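Local structure of heme peroxidase (Bacteroides thetaiotaomicron, 2GVK) at residues A[191-196]-A[278-283]; A[233-238]-A[286-291]; A[242-247]-A[274-279]. The protein probably uses hydrogen peroxide to oxidise dyes and other substrates at a bound heme. All coordinates share one frame; numbering follows the deposited sequence.

Contact 1. Residues A[191-196]-A[278-283]; sequences QKYIHD and ENMFIG
Tyr193 sets its phenol OH against the ends of both Met280 and Phe281, two consecutive residues in the last turns of helix 270-281. Tyr193 OH lies in the plane of the Phe281 ring, at the edge, 3.5 Å from Phe281 CZ. Seen from the tyrosine, that CZ is likewise near the plane of the phenol, so the two rings approach through their rims and do not stack. The Tyr193 and Phe281 side chains approach from opposite directions. Met280, a selenomethionine, turns its end at chi3 (64°) and sets its methyl against the same hydroxyl, with CE 3.4 Å from Tyr193 OH.

Gln191 stands two residues earlier on the strand and sends its amide to the same side of the sheet. Its two ends do different work. Gln191 OE1 accepts a 2.8 Å hydrogen bond from Tyr193 OH, with the donor standing 45° above the carbonyl plane. Meanwhile Gln191 NE2 rests 4.1 Å from Phe281 CZ, the amide plane being tilted 56° from that ring. The buried hydroxyl thus has a polar mate on its own strand, while what the helix offers it is carbon: a methyl and a ring edge.

Further out, Tyr193 also touches Ala298 and Phe263 on the flanking strands, and Phe281 touches Ile95. Strand 186-195 runs between strands 296-306 and 258-267, with helix 270-281 lying over them. This is the helix-on-antiparallel-sheet packing of the ferredoxin-like half of a dimeric alpha+beta barrel, the fold of DyP-type peroxidases.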
ATOM      1  N   GLN A 191      16.546   1.472 -28.982  1.00 11.03           N
ATOM      2  CA  GLN A 191      16.936   0.246 -29.680  1.00 11.10           C
ATOM      3  C   GLN A 191      16.233  -0.922 -29.078  1.00 11.20           C
ATOM      4  O   GLN A 191      16.288  -1.111 -27.859  1.00 11.70           O
ATOM      5  CB  GLN A 191      18.433  -0.031 -29.542  1.00 11.24           C
ATOM      6  CG  GLN A 191      19.330   0.930 -30.134  1.00 11.85           C
ATOM      7  CD  GLN A 191      20.776   0.599 -29.819  1.00 12.07           C
ATOM      8  OE1 GLN A 191      21.196   0.665 -28.659  1.00 14.93           O
ATOM      9  NE2 GLN A 191      21.551   0.228 -30.855  1.00 12.48           N
ATOM     10  N   LYS A 192      15.667  -1.772 -29.923  1.00 11.35           N
ATOM     11  CA  LYS A 192      15.192  -3.094 -29.483  1.00 11.69           C
ATOM     12  C   LYS A 192      16.309  -4.114 -29.641  1.00 11.44           C
ATOM     13  O   LYS A 192      16.880  -4.255 -30.740  1.00 11.46           O
ATOM     14  CB  LYS A 192      14.001  -3.558 -30.300  1.00 12.21           C
ATOM     15  CG  LYS A 192      12.747  -2.921 -29.943  1.00 16.35           C
ATOM     16  CD  LYS A 192      11.622  -3.305 -30.942  1.00 19.79           C
ATOM     17  CE  LYS A 192      11.159  -4.709 -30.748  1.00 19.32           C
ATOM     18  NZ  LYS A 192      10.054  -5.059 -31.735  1.00 22.48           N
ATOM     19  N   TYR A 193      16.632  -4.801 -28.546  1.00 11.42           N
ATOM     20  CA  TYR A 193      17.594  -5.887 -28.555  1.00 11.76           C
ATOM     21  C   TYR A 193      16.896  -7.223 -28.341  1.00 12.18           C
ATOM     22  O   TYR A 193      16.040  -7.342 -27.467  1.00 12.50           O
ATOM     23  CB  TYR A 193      18.618  -5.708 -27.450  1.00 12.10           C
ATOM     24  CG  TYR A 193      19.651  -4.649 -27.707  1.00 12.04           C
ATOM     25  CD1 TYR A 193      20.837  -4.955 -28.379  1.00 12.49           C
ATOM     26  CD2 TYR A 193      19.468  -3.347 -27.257  1.00 12.99           C
ATOM     27  CE1 TYR A 193      21.828  -3.982 -28.570  1.00 12.27           C
ATOM     28  CE2 TYR A 193      20.435  -2.367 -27.466  1.00 12.38           C
ATOM     29  CZ  TYR A 193      21.616  -2.695 -28.127  1.00 13.43           C
ATOM     30  OH  TYR A 193      22.591  -1.709 -28.349  1.00 12.51           O
ATOM     31  N   ILE A 194      17.246  -8.202 -29.156  1.00 12.11           N
ATOM     32  CA  ILE A 194      16.779  -9.589 -28.966  1.00 12.30           C
ATOM     33  C   ILE A 194      17.923 -10.409 -28.399  1.00 12.51           C
ATOM     34  O   ILE A 194      19.034 -10.376 -28.925  1.00 12.17           O
ATOM     35  CB  ILE A 194      16.302 -10.198 -30.288  1.00 12.42           C
ATOM     36  CG1 ILE A 194      15.183  -9.322 -30.905  1.00 14.20           C
ATOM     37  CG2 ILE A 194      15.818 -11.640 -30.086  1.00 12.79           C
ATOM     38  CD1 ILE A 194      13.958  -9.169 -30.032  1.00 16.03           C
ATOM     39  N   HIS A 195      17.658 -11.135 -27.315  1.00 12.52           N
ATOM     40  CA  HIS A 195      18.699 -11.895 -26.629  1.00 12.85           C
ATOM     41  C   HIS A 195      18.738 -13.329 -27.037  1.00 13.35           C
ATOM     42  O   HIS A 195      17.699 -13.924 -27.397  1.00 13.96           O
ATOM     43  CB  HIS A 195      18.496 -11.823 -25.127  1.00 12.86           C
ATOM     44  CG  HIS A 195      18.624 -10.460 -24.579  1.00 14.20           C
ATOM     45  ND1 HIS A 195      19.809  -9.748 -24.625  1.00 14.56           N
ATOM     46  CD2 HIS A 195      17.708  -9.634 -24.018  1.00 15.12           C
ATOM     47  CE1 HIS A 195      19.621  -8.561 -24.081  1.00 14.33           C
ATOM     48  NE2 HIS A 195      18.353  -8.460 -23.723  1.00 15.09           N
ATOM     49  N   ASP A 196      19.952 -13.894 -27.016  1.00 12.75           N
ATOM     50  CA  ASP A 196      20.161 -15.330 -27.128  1.00 12.86           C
ATOM     51  C   ASP A 196      20.186 -15.862 -25.708  1.00 13.05           C
ATOM     52  O   ASP A 196      21.239 -15.989 -25.088  1.00 12.77           O
ATOM     53  CB  ASP A 196      21.479 -15.610 -27.846  1.00 12.86           C
ATOM     54  CG  ASP A 196      21.708 -17.093 -28.118  1.00 15.71           C
ATOM     55  OD1 ASP A 196      20.993 -17.952 -27.525  1.00 14.73           O
ATOM     56  OD2 ASP A 196      22.650 -17.406 -28.904  1.00 17.99           O
ATOM     57  N   GLU A 278      29.508   3.834 -30.207  1.00 12.42           N
ATOM     58  CA  GLU A 278      30.818   3.549 -30.853  1.00 12.92           C
ATOM     59  C   GLU A 278      31.636   2.582 -29.978  1.00 12.87           C
ATOM     60  O   GLU A 278      32.184   1.585 -30.476  1.00 13.10           O
ATOM     61  CB  GLU A 278      31.597   4.819 -31.081  1.00 13.44           C
ATOM     62  CG  GLU A 278      31.049   5.707 -32.190  1.00 17.90           C
ATOM     63  CD  GLU A 278      31.793   7.054 -32.284  1.00 26.62           C
ATOM     64  OE1 GLU A 278      32.745   7.279 -31.489  1.00 31.26           O
ATOM     65  OE2 GLU A 278      31.408   7.898 -33.136  1.00 32.49           O
ATOM     66  N   ASN A 279      31.717   2.873 -28.676  1.00 12.77           N
ATOM     67  CA  ASN A 279      32.445   2.010 -27.753  1.00 12.93           C
ATOM     68  C   ASN A 279      31.905   0.573 -27.773  1.00 13.00           C
ATOM     69  O   ASN A 279      32.660  -0.380 -27.619  1.00 13.04           O
ATOM     70  CB  ASN A 279      32.373   2.553 -26.320  1.00 12.90           C
ATOM     71  CG  ASN A 279      33.313   3.721 -26.079  1.00 13.76           C
ATOM     72  OD1 ASN A 279      33.928   4.254 -27.004  1.00 11.86           O
ATOM     73  ND2 ASN A 279      33.413   4.132 -24.829  1.00 16.36           N
HETATM   74  N   MSE A 280      30.588   0.432 -27.893  1.00 12.91           N
HETATM   75  CA  MSE A 280      29.957  -0.885 -27.867  1.00 12.92           C
HETATM   76  C   MSE A 280      30.173  -1.652 -29.147  1.00 12.93           C
HETATM   77  O   MSE A 280      30.592  -2.832 -29.120  1.00 12.78           O
HETATM   78  CB  MSE A 280      28.457  -0.750 -27.633  1.00 13.23           C
HETATM   79  CG  MSE A 280      28.093  -0.275 -26.257  1.00 13.36           C
HETATM   80 SE   MSE A 280      26.198   0.136 -26.165  0.70 22.89          SE
HETATM   81  CE  MSE A 280      25.485  -1.739 -26.492  1.00 18.37           C
ATOM     82  N   PHE A 281      29.898  -1.008 -30.277  1.00 13.18           N
ATOM     83  CA  PHE A 281      29.818  -1.722 -31.562  1.00 13.22           C
ATOM     84  C   PHE A 281      31.123  -1.745 -32.332  1.00 13.27           C
ATOM     85  O   PHE A 281      31.386  -2.693 -33.059  1.00 13.85           O
ATOM     86  CB  PHE A 281      28.685  -1.139 -32.420  1.00 13.53           C
ATOM     87  CG  PHE A 281      27.307  -1.503 -31.920  1.00 12.50           C
ATOM     88  CD1 PHE A 281      26.708  -0.773 -30.888  1.00 12.62           C
ATOM     89  CD2 PHE A 281      26.644  -2.605 -32.430  1.00 10.97           C
ATOM     90  CE1 PHE A 281      25.472  -1.125 -30.412  1.00 12.46           C
ATOM     91  CE2 PHE A 281      25.406  -2.954 -31.974  1.00 11.74           C
ATOM     92  CZ  PHE A 281      24.821  -2.235 -30.938  1.00 11.70           C
ATOM     93  N   ILE A 282      31.904  -0.684 -32.221  1.00 13.10           N
ATOM     94  CA  ILE A 282      33.226  -0.636 -32.869  0.50 12.97           C
ATOM     95  C   ILE A 282      34.306  -1.061 -31.887  1.00 12.59           C
ATOM     96  O   ILE A 282      35.202  -1.872 -32.230  1.00 12.36           O
ATOM     97  CB  ILE A 282      33.548   0.768 -33.388  0.50 13.15           C
ATOM     98  CG1 ILE A 282      32.423   1.279 -34.295  0.50 14.67           C
ATOM     99  CG2 ILE A 282      34.886   0.769 -34.135  0.50 13.59           C
ATOM    100  CD1 ILE A 282      32.133   0.376 -35.491  0.50 14.61           C
ATOM    101  N   GLY A 283      34.222  -0.533 -30.670  1.00 12.06           N
ATOM    102  CA  GLY A 283      35.208  -0.791 -29.640  1.00 11.79           C
ATOM    103  C   GLY A 283      36.171   0.372 -29.469  1.00 11.51           C
ATOM    104  O   GLY A 283      36.571   1.022 -30.447  1.00 11.37           O
TER

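Contact 2. Residues A[233-238]-A[286-291]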
ATOM      1  N   ASN A 233      29.430  -2.497 -18.563  1.00 15.55           N
ATOM      2  CA  ASN A 233      29.484  -1.257 -17.796  1.00 16.85           C
ATOM      3  C   ASN A 233      30.839  -0.551 -17.918  1.00 17.28           C
ATOM      4  O   ASN A 233      30.949   0.612 -17.609  1.00 18.08           O
ATOM      5  CB  ASN A 233      29.130  -1.488 -16.362  1.00 17.28           C
ATOM      6  CG  ASN A 233      30.257  -1.910 -15.561  1.00 21.02           C
ATOM      7  OD1 ASN A 233      31.160  -2.586 -16.042  1.00 24.15           O
ATOM      8  ND2 ASN A 233      30.261  -1.503 -14.301  1.00 27.63           N
ATOM      9  N   ALA A 234      31.861  -1.259 -18.390  1.00 17.00           N
ATOM     10  CA  ALA A 234      33.119  -0.617 -18.690  1.00 17.00           C
ATOM     11  C   ALA A 234      33.010   0.186 -19.993  1.00 17.09           C
ATOM     12  O   ALA A 234      33.422   1.344 -20.050  1.00 17.08           O
ATOM     13  CB  ALA A 234      34.233  -1.634 -18.789  1.00 16.85           C
ATOM     14  N   VAL A 235      32.478  -0.435 -21.044  1.00 17.05           N
ATOM     15  CA  VAL A 235      32.477   0.205 -22.353  1.00 17.62           C
ATOM     16  C   VAL A 235      31.409   1.285 -22.489  1.00 18.40           C
ATOM     17  O   VAL A 235      31.588   2.205 -23.253  1.00 18.22           O
ATOM     18  CB  VAL A 235      32.323  -0.828 -23.545  1.00 17.43           C
ATOM     19  CG1 VAL A 235      33.383  -1.959 -23.433  1.00 17.09           C
ATOM     20  CG2 VAL A 235      30.942  -1.387 -23.601  1.00 18.08           C
ATOM     21  N   THR A 236      30.310   1.169 -21.746  1.00 19.88           N
ATOM     22  CA  THR A 236      29.155   2.133 -21.900  1.00 21.43           C
ATOM     23  C   THR A 236      29.259   3.360 -20.991  1.00 23.05           C
ATOM     24  O   THR A 236      28.495   4.317 -21.146  1.00 23.83           O
ATOM     25  CB  THR A 236      27.792   1.482 -21.654  1.00 21.48           C
ATOM     26  OG1 THR A 236      27.734   0.942 -20.317  1.00 21.36           O
ATOM     27  CG2 THR A 236      27.519   0.393 -22.670  1.00 22.33           C
ATOM     28  N   ASN A 237      30.126   3.291 -20.002  1.00 23.69           N
ATOM     29  CA  ASN A 237      30.426   4.438 -19.163  1.00 24.31           C
ATOM     30  C   ASN A 237      31.609   5.096 -19.775  1.00 24.61           C
ATOM     31  O   ASN A 237      32.716   4.668 -19.576  1.00 24.88           O
ATOM     32  N   ILE A 238      31.365   6.129 -20.590  1.00 24.70           N
ATOM     33  CA  ILE A 238      32.410   6.646 -21.474  1.00 24.78           C
ATOM     34  C   ILE A 238      33.382   7.533 -20.773  1.00 25.10           C
ATOM     35  O   ILE A 238      34.457   7.758 -21.272  1.00 25.75           O
ATOM     36  CB  ILE A 238      31.832   7.384 -22.705  1.00 24.59           C
ATOM     37  CG1 ILE A 238      31.091   8.648 -22.293  1.00 22.80           C
ATOM     38  CG2 ILE A 238      30.914   6.452 -23.480  1.00 24.34           C
ATOM     39  CD1 ILE A 238      30.655   9.489 -23.481  1.00 22.52           C
ATOM     40  N   ALA A 286      39.484  -0.132 -31.185  1.00 10.70           N
ATOM     41  CA  ALA A 286      38.724  -0.930 -32.153  1.00 11.02           C
ATOM     42  C   ALA A 286      38.877  -2.418 -31.860  1.00 11.05           C
ATOM     43  O   ALA A 286      39.992  -2.919 -31.691  1.00 11.10           O
ATOM     44  CB  ALA A 286      39.169  -0.632 -33.522  1.00 11.48           C
ATOM     45  N   GLY A 287      37.753  -3.113 -31.797  1.00 11.25           N
ATOM     46  CA  GLY A 287      37.749  -4.541 -31.487  1.00 11.66           C
ATOM     47  C   GLY A 287      37.374  -4.834 -30.054  1.00 12.02           C
ATOM     48  O   GLY A 287      36.961  -5.935 -29.741  1.00 12.62           O
ATOM     49  N   ASN A 288      37.500  -3.829 -29.171  1.00 12.05           N
ATOM     50  CA  ASN A 288      37.145  -3.987 -27.758  1.00 12.14           C
ATOM     51  C   ASN A 288      35.642  -3.781 -27.549  1.00 12.61           C
ATOM     52  O   ASN A 288      35.214  -2.869 -26.830  1.00 12.90           O
ATOM     53  CB  ASN A 288      37.941  -3.006 -26.879  1.00 12.00           C
ATOM     54  CG  ASN A 288      37.682  -3.214 -25.392  1.00 12.81           C
ATOM     55  OD1 ASN A 288      37.544  -4.345 -24.935  1.00 15.20           O
ATOM     56  ND2 ASN A 288      37.571  -2.128 -24.650  1.00 11.15           N
ATOM     57  N   THR A 289      34.855  -4.600 -28.226  1.00 12.83           N
ATOM     58  CA  THR A 289      33.411  -4.414 -28.271  1.00 13.15           C
ATOM     59  C   THR A 289      32.727  -4.893 -26.971  1.00 12.96           C
ATOM     60  O   THR A 289      33.294  -5.696 -26.207  1.00 12.88           O
ATOM     61  CB  THR A 289      32.803  -5.146 -29.473  1.00 13.64           C
ATOM     62  OG1 THR A 289      33.247  -6.510 -29.487  1.00 15.37           O
ATOM     63  CG2 THR A 289      33.226  -4.471 -30.777  1.00 15.27           C
ATOM     64  N   ASP A 290      31.533  -4.367 -26.726  1.00 12.60           N
ATOM     65  CA  ASP A 290      30.701  -4.790 -25.596  1.00 13.05           C
ATOM     66  C   ASP A 290      30.452  -6.306 -25.652  1.00 12.99           C
ATOM     67  O   ASP A 290      29.863  -6.831 -26.616  1.00 12.90           O
ATOM     68  CB  ASP A 290      29.361  -4.039 -25.652  1.00 13.44           C
ATOM     69  CG  ASP A 290      28.538  -4.198 -24.394  1.00 15.48           C
ATOM     70  OD1 ASP A 290      28.802  -5.120 -23.598  1.00 12.58           O
ATOM     71  OD2 ASP A 290      27.590  -3.402 -24.219  1.00 17.80           O
ATOM     72  N   ARG A 291      30.919  -7.013 -24.651  1.00 13.03           N
ATOM     73  CA  ARG A 291      30.757  -8.455 -24.598  0.50 12.89           C
ATOM     74  C   ARG A 291      29.268  -8.859 -24.566  1.00 12.80           C
ATOM     75  O   ARG A 291      28.904  -9.919 -25.026  1.00 12.72           O
ATOM     76  CB  ARG A 291      31.481  -9.003 -23.385  0.50 12.92           C
ATOM     77  CG  ARG A 291      31.305 -10.431 -23.166  0.50 14.17           C
ATOM     78  CD  ARG A 291      32.277 -11.292 -23.960  0.50 15.32           C
ATOM     79  NE  ARG A 291      32.323 -12.604 -23.354  0.50 14.03           N
ATOM     80  CZ  ARG A 291      31.712 -13.679 -23.819  0.50 14.53           C
ATOM     81  NH1 ARG A 291      31.161 -13.676 -25.015  0.50 13.07           N
ATOM     82  NH2 ARG A 291      31.729 -14.801 -23.101  0.50 16.04           N
TER
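The short helix 232-235, which begins with His232, is backed here by the loop between helix 270-281 and strand 296-306, and the joint is made chiefly by Val235 on Asp290. The methyl Val235 CG2 lies 3.7 Å from Asp290 CB and almost as near to the carboxylate carbon, the two side chains crossing at about a right angle. The other methyl, Val235 CG1, turns to the backbone of the loop and sits 4.0 Å from Asn288 O. One branched side chain therefore spans two loop residues, touching the flank of a side chain with one methyl and a carbonyl with the other. Thr236 adds a lighter touch, its CG2 4.1 Å from Asp290 OD2.

The polar ends are engaged just outside the contact. Asp290 CG is anti to the backbone N (chi1 -169°), which brings OD2 within hydrogen-bonding reach of His232 ND1. OD1 takes the backbone N of Leu292 and so closes an Asx turn. Thr236 OG1 returns to His232 O, and Asn288 ND2 reaches both Ser284 O and Gly229 O. The loop itself turns sharply through an inverse gamma turn centred on Asn288, just after Gly287 with its positive phi (101°).

The buried aspartate is thus gripped at both oxygens while a valine shields its CB and CG. A carboxylate fixed this way on a histidine ND1 would probably restrict how the imidazole can turn; it is consistent with the proximal histidine and acidic partner of DyP-type peroxidases, although no heme is present in this model.

Contact 3. Residues A[242-247]-A[274-279]; sequences LKIVRA and RRMLEN. With EDO (1,2-ethanediol), chain H.
A single selenium atom, introduced with selenomethionine, meets both an apolar branch and a guanidinium here: Met276 SE lies 4.0 Å from Ile244 CD1 and 3.9 Å from Arg246 NH1. Met276 has a second deposited conformer, so these distances describe one of its two positions. The isoleucine crosses it at about a right angle, pointing its CD1 end at the selenium. Arg246 arrives obliquely, its chain bent at chi3 (-95°), and CD as well as NH1 brushes the selenium.

A 1,2-ethanediol, probably from the crystallisation liquor, sits beside them. Arg246 NH1 gives the diol O2 a weak 3.0 Å hydrogen bond near the plane of the guanidinium, with an N-H...O angle of only 125°, while Met276 CE is 3.5 Å from the diol O1. Asn248 also binds the diol, which may mark a small pocket; Arg246 is consistent with the distal arginine of DyP-type peroxidases. A leucine here has no guanidinium, and the site would probably lose the charged donor that faces the diol and the oblique packing on Met276 SE.

Phe263 of strand 258-267 touches both Arg246 and Met276, and Ile244 rests on Thr272 and Thr273 of helix 270-281.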
ATOM      1  N   LEU A 242      30.397  12.275 -18.604  1.00 18.06           N
ATOM      2  CA  LEU A 242      29.457  12.337 -19.687  1.00 16.49           C
ATOM      3  C   LEU A 242      28.504  11.154 -19.522  1.00 15.04           C
ATOM      4  O   LEU A 242      28.932  10.004 -19.541  1.00 14.90           O
ATOM      5  CB  LEU A 242      30.172  12.246 -21.004  1.00 16.37           C
ATOM      6  CG  LEU A 242      31.112  13.413 -21.315  1.00 17.29           C
ATOM      7  CD1 LEU A 242      31.903  13.117 -22.548  1.00 18.68           C
ATOM      8  CD2 LEU A 242      30.337  14.702 -21.470  1.00 20.23           C
ATOM      9  N   LYS A 243      27.233  11.448 -19.324  1.00 14.09           N
ATOM     10  CA  LYS A 243      26.260  10.431 -18.950  1.00 13.31           C
ATOM     11  C   LYS A 243      24.950  10.687 -19.592  1.00 13.08           C
ATOM     12  O   LYS A 243      24.641  11.828 -19.971  1.00 12.94           O
ATOM     13  CB  LYS A 243      26.062  10.426 -17.424  1.00 13.11           C
ATOM     14  CG  LYS A 243      27.333  10.284 -16.660  1.00 15.22           C
ATOM     15  CD  LYS A 243      27.101  10.135 -15.177  1.00 17.25           C
ATOM     16  CE  LYS A 243      28.422   9.867 -14.441  1.00 18.87           C
ATOM     17  NZ  LYS A 243      28.233   9.698 -12.995  1.00 19.88           N
ATOM     18  N   ILE A 244      24.159   9.625 -19.716  1.00 13.09           N
ATOM     19  CA  ILE A 244      22.793   9.730 -20.144  1.00 13.15           C
ATOM     20  C   ILE A 244      21.891   9.039 -19.100  1.00 13.14           C
ATOM     21  O   ILE A 244      22.381   8.463 -18.124  1.00 12.81           O
ATOM     22  CB  ILE A 244      22.583   9.098 -21.533  1.00 13.41           C
ATOM     23  CG1 ILE A 244      22.656   7.560 -21.457  1.00 14.83           C
ATOM     24  CG2 ILE A 244      23.608   9.654 -22.511  1.00 13.82           C
ATOM     25  CD1 ILE A 244      22.365   6.852 -22.791  1.00 16.35           C
ATOM     26  N   VAL A 245      20.583   9.160 -19.287  1.00 13.34           N
ATOM     27  CA  VAL A 245      19.610   8.521 -18.401  1.00 13.92           C
ATOM     28  C   VAL A 245      18.954   7.408 -19.182  1.00 14.90           C
ATOM     29  O   VAL A 245      18.288   7.655 -20.163  1.00 14.20           O
ATOM     30  CB  VAL A 245      18.555   9.518 -17.924  1.00 13.72           C
ATOM     31  CG1 VAL A 245      17.441   8.807 -17.130  1.00 14.27           C
ATOM     32  CG2 VAL A 245      19.208  10.609 -17.104  1.00 14.94           C
ATOM     33  N   ARG A 246      19.156   6.174 -18.733  1.00 16.67           N
ATOM     34  CA  ARG A 246      18.830   5.003 -19.537  1.00 19.24           C
ATOM     35  C   ARG A 246      17.754   4.160 -18.863  1.00 21.19           C
ATOM     36  O   ARG A 246      17.752   3.999 -17.642  1.00 21.98           O
ATOM     37  CB  ARG A 246      20.081   4.158 -19.785  1.00 19.75           C
ATOM     38  CG  ARG A 246      21.203   4.901 -20.491  1.00 24.06           C
ATOM     39  CD  ARG A 246      22.390   4.028 -20.862  1.00 27.49           C
ATOM     40  NE  ARG A 246      23.442   4.074 -19.850  1.00 28.47           N
ATOM     41  CZ  ARG A 246      24.370   3.140 -19.697  1.00 31.52           C
ATOM     42  NH1 ARG A 246      24.383   2.077 -20.491  1.00 31.59           N
ATOM     43  NH2 ARG A 246      25.289   3.266 -18.750  1.00 34.47           N
ATOM     44  N   ALA A 247      16.869   3.576 -19.665  1.00 22.15           N
ATOM     45  CA  ALA A 247      16.263   2.284 -19.325  1.00 23.05           C
ATOM     46  C   ALA A 247      16.737   1.135 -20.215  1.00 23.47           C
ATOM     47  O   ALA A 247      17.167   1.342 -21.350  1.00 23.24           O
ATOM     48  CB  ALA A 247      14.748   2.382 -19.336  1.00 22.90           C
ATOM     49  N   ARG A 274      26.030   8.563 -28.800  1.00 12.04           N
ATOM     50  CA  ARG A 274      26.696   8.049 -29.979  0.70 12.41           C
ATOM     51  C   ARG A 274      28.090   7.530 -29.632  1.00 12.01           C
ATOM     52  O   ARG A 274      28.489   6.486 -30.117  1.00 12.28           O
ATOM     53  CB  ARG A 274      26.771   9.080 -31.110  0.70 12.79           C
ATOM     54  CG  ARG A 274      27.275   8.432 -32.404  0.70 17.43           C
ATOM     55  CD  ARG A 274      27.305   9.340 -33.605  0.70 22.48           C
ATOM     56  NE  ARG A 274      28.089   8.703 -34.675  0.70 25.64           N
ATOM     57  CZ  ARG A 274      27.623   7.766 -35.513  0.70 26.33           C
ATOM     58  NH1 ARG A 274      26.351   7.402 -35.485  0.70 24.49           N
ATOM     59  NH2 ARG A 274      28.436   7.233 -36.420  0.70 28.23           N
ATOM     60  N   ARG A 275      28.784   8.201 -28.719  1.00 11.84           N
ATOM     61  CA  ARG A 275      30.101   7.731 -28.293  1.00 11.97           C
ATOM     62  C   ARG A 275      30.006   6.387 -27.567  1.00 11.99           C
ATOM     63  O   ARG A 275      30.847   5.505 -27.757  1.00 11.83           O
ATOM     64  CB  ARG A 275      30.789   8.768 -27.404  1.00 11.88           C
ATOM     65  CG  ARG A 275      32.102   8.293 -26.791  1.00 14.75           C
ATOM     66  CD  ARG A 275      33.194   9.355 -26.745  1.00 17.87           C
ATOM     67  NE  ARG A 275      33.455   9.938 -28.056  1.00 16.37           N
ATOM     68  CZ  ARG A 275      34.438  10.794 -28.305  1.00 15.32           C
ATOM     69  NH1 ARG A 275      35.254  11.171 -27.331  1.00 15.56           N
ATOM     70  NH2 ARG A 275      34.608  11.279 -29.529  1.00 14.85           N
HETATM   71  N   MSE A 276      28.974   6.244 -26.740  1.00 12.02           N
HETATM   72  CA  MSE A 276      28.672   4.986 -26.057  0.70 12.13           C
HETATM   73  C   MSE A 276      28.464   3.873 -27.091  1.00 12.07           C
HETATM   74  O   MSE A 276      29.029   2.790 -26.983  1.00 12.07           O
HETATM   75  CB  MSE A 276      27.416   5.159 -25.196  0.70 12.29           C
HETATM   76  CG  MSE A 276      26.998   3.935 -24.436  0.70 13.83           C
HETATM   77 SE   MSE A 276      25.189   4.107 -23.727  0.40 19.14          SE
HETATM   78  CE  MSE A 276      24.194   3.743 -25.403  0.70 17.39           C
ATOM     79  N   LEU A 277      27.653   4.165 -28.108  1.00 11.94           N
ATOM     80  CA  LEU A 277      27.392   3.206 -29.163  1.00 12.04           C
ATOM     81  C   LEU A 277      28.666   2.843 -29.929  1.00 12.17           C
ATOM     82  O   LEU A 277      28.856   1.686 -30.303  1.00 12.50           O
ATOM     83  CB  LEU A 277      26.337   3.738 -30.129  1.00 11.95           C
ATOM     84  CG  LEU A 277      24.929   3.870 -29.566  1.00 11.32           C
ATOM     85  CD1 LEU A 277      24.069   4.702 -30.500  1.00 10.89           C
ATOM     86  CD2 LEU A 277      24.300   2.518 -29.343  1.00 13.54           C
ATOM     87  N   GLU A 278      29.508   3.834 -30.207  1.00 12.42           N
ATOM     88  CA  GLU A 278      30.818   3.549 -30.853  1.00 12.92           C
ATOM     89  C   GLU A 278      31.636   2.582 -29.978  1.00 12.87           C
ATOM     90  O   GLU A 278      32.184   1.585 -30.476  1.00 13.10           O
ATOM     91  CB  GLU A 278      31.597   4.819 -31.081  1.00 13.44           C
ATOM     92  CG  GLU A 278      31.049   5.707 -32.190  1.00 17.90           C
ATOM     93  CD  GLU A 278      31.793   7.054 -32.284  1.00 26.62           C
ATOM     94  OE1 GLU A 278      32.745   7.279 -31.489  1.00 31.26           O
ATOM     95  OE2 GLU A 278      31.408   7.898 -33.136  1.00 32.49           O
ATOM     96  N   ASN A 279      31.717   2.873 -28.676  1.00 12.77           N
ATOM     97  CA  ASN A 279      32.445   2.010 -27.753  1.00 12.93           C
ATOM     98  C   ASN A 279      31.905   0.573 -27.773  1.00 13.00           C
ATOM     99  O   ASN A 279      32.660  -0.380 -27.619  1.00 13.04           O
ATOM    100  CB  ASN A 279      32.373   2.553 -26.320  1.00 12.90           C
ATOM    101  CG  ASN A 279      33.313   3.721 -26.079  1.00 13.76           C
ATOM    102  OD1 ASN A 279      33.928   4.254 -27.004  1.00 11.86           O
ATOM    103  ND2 ASN A 279      33.413   4.132 -24.829  1.00 16.36           N
TER
HETATM  104  C1  EDO H 323      23.234   0.617 -23.925  1.00 38.43           C
HETATM  105  O1  EDO H 323      22.782   0.586 -25.310  1.00 41.46           O
HETATM  106  C2  EDO H 323      22.439  -0.390 -23.058  1.00 36.19           C
HETATM  107  O2  EDO H 323      22.467   0.022 -21.642  1.00 31.34           O

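In the fold
Going along the chain, strand 186-195 supplies the first half of contact 1, residues 233-238 open contact 2, and 242-247 open contact 3. The chain then passes through strands 245-253 and 258-267 into helix 270-281, where the loops begin to close: contact 3 at 274-279, contact 1 at 278-283, contact 2 last at 286-291. Contact 3 is nested inside the loop of contact 2, whereas contacts 1 and 2 cross. Contacts 1 and 3 overlap at Glu278 and Asn279, and both set helix 270-281 against the same sheet. Contact 2 joins on through a backbone hydrogen bond between Asp290 N and Met280 O and through Val235 O with Asn279 ND2, linking the 232-235 helix to that helix.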